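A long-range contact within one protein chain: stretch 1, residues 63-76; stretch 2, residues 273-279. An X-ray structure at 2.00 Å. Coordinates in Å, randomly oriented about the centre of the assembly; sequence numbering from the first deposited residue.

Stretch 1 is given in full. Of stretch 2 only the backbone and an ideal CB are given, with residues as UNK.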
ATOM      1  N   LEU A  63      -7.940  -7.206  -3.532  1.00 15.59           N
ATOM      2  CA  LEU A  63      -8.375  -7.739  -2.246  1.00 16.28           C
ATOM      3  C   LEU A  63      -8.004  -6.780  -1.115  1.00 14.71           C
ATOM      4  O   LEU A  63      -8.806  -6.523  -0.219  1.00 14.26           O
ATOM      5  CB  LEU A  63      -7.734  -9.107  -1.994  1.00 17.04           C
ATOM      6  CG  LEU A  63      -8.027  -9.780  -0.647  1.00 17.86           C
ATOM      7  CD1 LEU A  63      -9.533  -9.953  -0.449  1.00 17.88           C
ATOM      8  CD2 LEU A  63      -7.337 -11.148  -0.620  1.00 18.83           C
ATOM      9  N   LEU A  64      -6.782  -6.258  -1.155  1.00 14.81           N
ATOM     10  CA  LEU A  64      -6.317  -5.326  -0.132  1.00 14.45           C
ATOM     11  C   LEU A  64      -7.139  -4.043  -0.127  1.00 15.33           C
ATOM     12  O   LEU A  64      -7.480  -3.526   0.938  1.00 17.16           O
ATOM     13  CB  LEU A  64      -4.834  -4.984  -0.354  1.00 16.02           C
ATOM     14  CG  LEU A  64      -3.840  -6.062   0.086  1.00 15.64           C
ATOM     15  CD1 LEU A  64      -2.461  -5.783  -0.484  1.00 17.90           C
ATOM     16  CD2 LEU A  64      -3.805  -6.102   1.607  1.00 17.25           C
ATOM     17  N   VAL A  65      -7.463  -3.534  -1.311  1.00 14.37           N
ATOM     18  CA  VAL A  65      -8.240  -2.300  -1.417  1.00 14.48           C
ATOM     19  C   VAL A  65      -9.659  -2.491  -0.876  1.00 15.80           C
ATOM     20  O   VAL A  65     -10.172  -1.644  -0.139  1.00 16.12           O
ATOM     21  CB  VAL A  65      -8.297  -1.796  -2.883  1.00 13.94           C
ATOM     22  CG1 VAL A  65      -9.174  -0.556  -2.978  1.00 11.39           C
ATOM     23  CG2 VAL A  65      -6.876  -1.455  -3.379  1.00 13.01           C
ATOM     24  N   ALA A  66     -10.287  -3.608  -1.230  1.00 14.47           N
ATOM     25  CA  ALA A  66     -11.636  -3.893  -0.754  1.00 16.81           C
ATOM     26  C   ALA A  66     -11.639  -4.016   0.763  1.00 16.64           C
ATOM     27  O   ALA A  66     -12.577  -3.573   1.426  1.00 17.85           O
ATOM     28  CB  ALA A  66     -12.159  -5.179  -1.384  1.00 18.71           C
ATOM     29  N   ALA A  67     -10.594  -4.626   1.314  1.00 15.51           N
ATOM     30  CA  ALA A  67     -10.492  -4.792   2.763  1.00 17.52           C
ATOM     31  C   ALA A  67     -10.382  -3.434   3.457  1.00 16.51           C
ATOM     32  O   ALA A  67     -11.022  -3.201   4.483  1.00 16.99           O
ATOM     33  CB  ALA A  67      -9.275  -5.655   3.111  1.00 16.63           C
ATOM     34  N   GLY A  68      -9.565  -2.552   2.888  1.00 15.74           N
ATOM     35  CA  GLY A  68      -9.374  -1.225   3.451  1.00 16.35           C
ATOM     36  C   GLY A  68     -10.629  -0.375   3.394  1.00 17.42           C
ATOM     37  O   GLY A  68     -10.990   0.294   4.371  1.00 16.66           O
ATOM     38  N   ILE A  69     -11.301  -0.394   2.248  1.00 17.00           N
ATOM     39  CA  ILE A  69     -12.528   0.373   2.087  1.00 18.36           C
ATOM     40  C   ILE A  69     -13.603  -0.175   3.023  1.00 19.71           C
ATOM     41  O   ILE A  69     -14.327   0.588   3.669  1.00 19.66           O
ATOM     42  CB  ILE A  69     -13.060   0.295   0.642  1.00 17.40           C
ATOM     43  CG1 ILE A  69     -12.056   0.937  -0.321  1.00 16.88           C
ATOM     44  CG2 ILE A  69     -14.404   0.997   0.549  1.00 17.85           C
ATOM     45  CD1 ILE A  69     -12.397   0.759  -1.779  1.00 16.66           C
ATOM     46  N   LEU A  70     -13.691  -1.499   3.099  1.00 18.35           N
ATOM     47  CA  LEU A  70     -14.680  -2.156   3.940  1.00 19.12           C
ATOM     48  C   LEU A  70     -14.478  -1.885   5.432  1.00 17.86           C
ATOM     49  O   LEU A  70     -15.434  -1.562   6.139  1.00 15.20           O
ATOM     50  CB  LEU A  70     -14.666  -3.671   3.688  1.00 21.53           C
ATOM     51  CG  LEU A  70     -15.828  -4.491   4.258  1.00 22.91           C
ATOM     52  CD1 LEU A  70     -17.137  -4.072   3.581  1.00 24.34           C
ATOM     53  CD2 LEU A  70     -15.571  -5.973   4.026  1.00 24.34           C
ATOM     54  N   SER A  71     -13.243  -2.013   5.917  1.00 16.86           N
ATOM     55  CA  SER A  71     -12.990  -1.783   7.335  1.00 16.87           C
ATOM     56  C   SER A  71     -13.184  -0.315   7.698  1.00 19.07           C
ATOM     57  O   SER A  71     -13.705   0.004   8.770  1.00 20.34           O
ATOM     58  CB  SER A  71     -11.585  -2.259   7.726  1.00 16.42           C
ATOM     59  OG  SER A  71     -10.579  -1.680   6.918  1.00 14.60           O
ATOM     60  N   ALA A  72     -12.779   0.580   6.804  1.00 18.09           N
ATOM     61  CA  ALA A  72     -12.945   2.009   7.046  1.00 19.64           C
ATOM     62  C   ALA A  72     -14.440   2.319   7.130  1.00 20.70           C
ATOM     63  O   ALA A  72     -14.888   3.051   8.014  1.00 21.59           O
ATOM     64  CB  ALA A  72     -12.317   2.806   5.929  1.00 19.06           C
ATOM     65  N   ALA A  73     -15.208   1.757   6.202  1.00 20.19           N
ATOM     66  CA  ALA A  73     -16.648   1.974   6.186  1.00 21.73           C
ATOM     67  C   ALA A  73     -17.250   1.513   7.516  1.00 21.30           C
ATOM     68  O   ALA A  73     -18.088   2.197   8.092  1.00 20.65           O
ATOM     69  CB  ALA A  73     -17.277   1.218   5.021  1.00 20.88           C
ATOM     70  N   ALA A  74     -16.813   0.354   8.001  1.00 22.42           N
ATOM     71  CA  ALA A  74     -17.300  -0.180   9.269  1.00 24.05           C
ATOM     72  C   ALA A  74     -16.924   0.733  10.436  1.00 25.20           C
ATOM     73  O   ALA A  74     -17.708   0.921  11.365  1.00 24.97           O
ATOM     74  CB  ALA A  74     -16.734  -1.576   9.502  1.00 24.17           C
ATOM     75  N   LEU A  75     -15.719   1.292  10.386  1.00 26.48           N
ATOM     76  CA  LEU A  75     -15.243   2.182  11.439  1.00 29.74           C
ATOM     77  C   LEU A  75     -16.051   3.475  11.479  1.00 33.54           C
ATOM     78  O   LEU A  75     -16.132   4.138  12.515  1.00 35.18           O
ATOM     79  CB  LEU A  75     -13.766   2.521  11.222  1.00 27.05           C
ATOM     80  CG  LEU A  75     -13.183   3.555  12.188  1.00 27.62           C
ATOM     81  CD1 LEU A  75     -13.246   3.014  13.605  1.00 26.44           C
ATOM     82  CD2 LEU A  75     -11.751   3.883  11.799  1.00 26.75           C
ATOM     83  N   GLY A  76     -16.644   3.834  10.344  1.00 35.29           N
ATOM     84  CA  GLY A  76     -17.433   5.050  10.280  1.00 40.04           C
ATOM     85  C   GLY A  76     -18.926   4.812  10.410  1.00 42.49           C
ATOM     86  O   GLY A  76     -19.723   5.455   9.726  1.00 44.10           O
ATOM     87  N   UNK A 273      -2.507   7.457  14.586  1.00 20.30           N
ATOM     88  CA  UNK A 273      -2.565   6.803  13.283  1.00 21.22           C
ATOM     89  C   UNK A 273      -3.332   5.492  13.386  1.00 21.77           C
ATOM     90  O   UNK A 273      -3.055   4.655  14.252  1.00 20.30           O
ATOM     91  CB  UNK A 273      -1.157   6.556  12.738  1.00 21.22           C
ATOM     92  N   UNK A 274      -4.308   5.330  12.502  1.00 20.58           N
ATOM     93  CA  UNK A 274      -5.103   4.117  12.444  1.00 20.91           C
ATOM     94  C   UNK A 274      -4.840   3.504  11.073  1.00 20.21           C
ATOM     95  O   UNK A 274      -4.977   4.174  10.049  1.00 20.79           O
ATOM     96  CB  UNK A 274      -6.590   4.393  12.674  1.00 20.91           C
ATOM     97  N   UNK A 275      -4.424   2.245  11.060  1.00 19.10           N
ATOM     98  CA  UNK A 275      -4.159   1.535   9.815  1.00 18.10           C
ATOM     99  C   UNK A 275      -5.352   0.614   9.547  1.00 18.25           C
ATOM    100  O   UNK A 275      -5.711  -0.206  10.392  1.00 16.82           O
ATOM    101  CB  UNK A 275      -2.849   0.748   9.886  1.00 18.10           C
ATOM    102  N   UNK A 276      -5.978   0.752   8.382  1.00 16.99           N
ATOM    103  CA  UNK A 276      -7.134  -0.081   8.069  1.00 16.99           C
ATOM    104  C   UNK A 276      -6.742  -1.539   7.856  1.00 17.89           C
ATOM    105  O   UNK A 276      -5.560  -1.881   7.841  1.00 18.25           O
ATOM    106  CB  UNK A 276      -7.846   0.453   6.824  1.00 16.99           C
ATOM    107  N   UNK A 277      -7.741  -2.400   7.705  1.00 17.96           N
ATOM    108  CA  UNK A 277      -7.504  -3.823   7.511  1.00 18.28           C
ATOM    109  C   UNK A 277      -6.857  -4.107   6.160  1.00 17.88           C
ATOM    110  O   UNK A 277      -7.252  -3.540   5.141  1.00 19.49           O
ATOM    111  CB  UNK A 277      -8.818  -4.597   7.635  1.00 18.28           C
ATOM    112  N   UNK A 278      -5.854  -4.998   6.125  1.00 18.34           N
ATOM    113  CA  UNK A 278      -5.268  -5.764   7.231  1.00 18.22           C
ATOM    114  C   UNK A 278      -4.076  -5.014   7.826  1.00 18.69           C
ATOM    115  O   UNK A 278      -3.022  -4.914   7.201  1.00 17.91           O
ATOM    116  CB  UNK A 278      -4.836  -7.152   6.755  1.00 18.22           C
ATOM    117  N   UNK A 279      -4.249  -4.492   9.036  1.00 18.50           N
ATOM    118  CA  UNK A 279      -3.194  -3.724   9.670  1.00 18.39           C
ATOM    119  C   UNK A 279      -2.076  -4.488  10.344  1.00 19.07           C
ATOM    120  O   UNK A 279      -2.113  -5.716  10.459  1.00 18.94           O
ATOM    121  CB  UNK A 279      -3.831  -2.804  10.714  1.00 18.39           C
TER

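Position 273 lies in a strand with extended backbone angles (-132/129), and its CB has no atom of stretch 1 within 5.5 Å, so many residues would fit, beta-branched ones easily. The residue is Ile273, and it makes no contact with the helix.

Position 274 is also extended, and its CA-to-CB bond points toward the helix. The ideal CB is 5.3 Å from Leu75 CD2, near the helix end. That gap leaves room for a side chain of some length, and the leucine methyl offers only apolar contact. Leucine, isoleucine or methionine would suit. The residue is Ile274. Its CD1 comes 4.4 Å from Leu75 CD2, a loose apolar contact.

Position 275 ends the strand. Its CB is out of reach of stretch 1, so stretch 1 does not decide between polar and apolar residues. The residue is Glu275. Its carboxylate is hydrogen-bonded elsewhere in the structure.

Position 276 points its CA-to-CB bond toward the helix. The ideal CB is 3.5 Å from Ser71 OG and 4.0 Å from Gly68 O. Space is short, but Gly68 has no side chain, which leaves its CA open. A small or compact branched residue fits best: alanine, valine or threonine. The residue is Val276. Its CG2 packs 3.6 Å from Gly68 CA, and its CG1 lies 4.2 Å from Ala72 CB. A CB on Gly68 would come within 3.3 Å of Val276 CG2, which is tight.

At position 277 the CA atoms of the two stretches come nearest, 5.2 Å between its CA and Gly68 CA. Its backbone N donates a hydrogen bond to Ser71 OG at 3.0 Å, which leaves the side chain free. Ser71 OG in turn donates to Ala67 O at 2.9 Å. The CB points sideways, 3.5 Å from Ser71 OG and 4.1 Å from Ala67 O. These two oxygens block one gamma direction, favoring alanine, serine or cysteine; valine fits only if both branches avoid it. The residue is Cys277, chi1 t, with SG 4.3 Å from Ala67 CB. Water 1 donates to Leu64 O (2.5 Å) and Cys277 O (2.7 Å), bridging the two carbonyls.

Position 278 follows a cis peptide bond, which strongly favors proline. Its CB points sideways, 5.4 Å from Leu64 CD2. The residue is Pro278. The ring carbon CD reaches the helix, 3.6 Å from Leu64 CD2 and 4.2 Å from Ala67 CB.

Position 279 is out of reach of the helix. An ideal CB would be crowded by the backbone O of position 275, at 3.2 Å. Glycine avoids this, and the residue is Gly279.

Stretch 2 (273-279) IIEVCPG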
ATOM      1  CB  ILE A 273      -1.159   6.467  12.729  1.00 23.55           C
ATOM      2  CG1 ILE A 273      -0.406   7.750  12.376  1.00 24.16           C
ATOM      3  CG2 ILE A 273      -1.283   5.575  11.492  1.00 21.66           C
ATOM      4  CD1 ILE A 273       1.012   7.501  11.873  1.00 26.11           C
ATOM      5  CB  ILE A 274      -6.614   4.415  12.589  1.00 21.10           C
ATOM      6  CG1 ILE A 274      -6.915   4.896  14.009  1.00 22.82           C
ATOM      7  CG2 ILE A 274      -7.427   3.165  12.268  1.00 23.04           C
ATOM      8  CD1 ILE A 274      -8.362   5.280  14.235  1.00 23.61           C
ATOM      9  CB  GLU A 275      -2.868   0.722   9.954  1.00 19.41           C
ATOM     10  CG  GLU A 275      -2.578  -0.235   8.808  1.00 20.24           C
ATOM     11  CD  GLU A 275      -1.292  -1.019   9.019  1.00 20.46           C
ATOM     12  OE1 GLU A 275      -0.913  -1.251  10.193  1.00 18.96           O
ATOM     13  OE2 GLU A 275      -0.673  -1.416   8.013  1.00 17.45           O
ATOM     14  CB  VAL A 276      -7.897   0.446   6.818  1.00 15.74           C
ATOM     15  CG1 VAL A 276      -8.418   1.852   7.103  1.00 14.77           C
ATOM     16  CG2 VAL A 276      -6.977   0.449   5.584  1.00 11.97           C
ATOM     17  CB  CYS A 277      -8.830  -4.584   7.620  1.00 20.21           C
ATOM     18  SG  CYS A 277      -8.694  -6.356   7.335  1.00 24.32           S
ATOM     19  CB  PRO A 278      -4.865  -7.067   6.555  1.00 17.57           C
ATOM     20  CG  PRO A 278      -4.376  -6.580   5.219  1.00 19.32           C
ATOM     21  CD  PRO A 278      -5.401  -5.526   4.823  1.00 17.97           C
TER
HETATM   22  O   HOH W   1      -6.272  -2.523   2.870  1.00 14.25           O
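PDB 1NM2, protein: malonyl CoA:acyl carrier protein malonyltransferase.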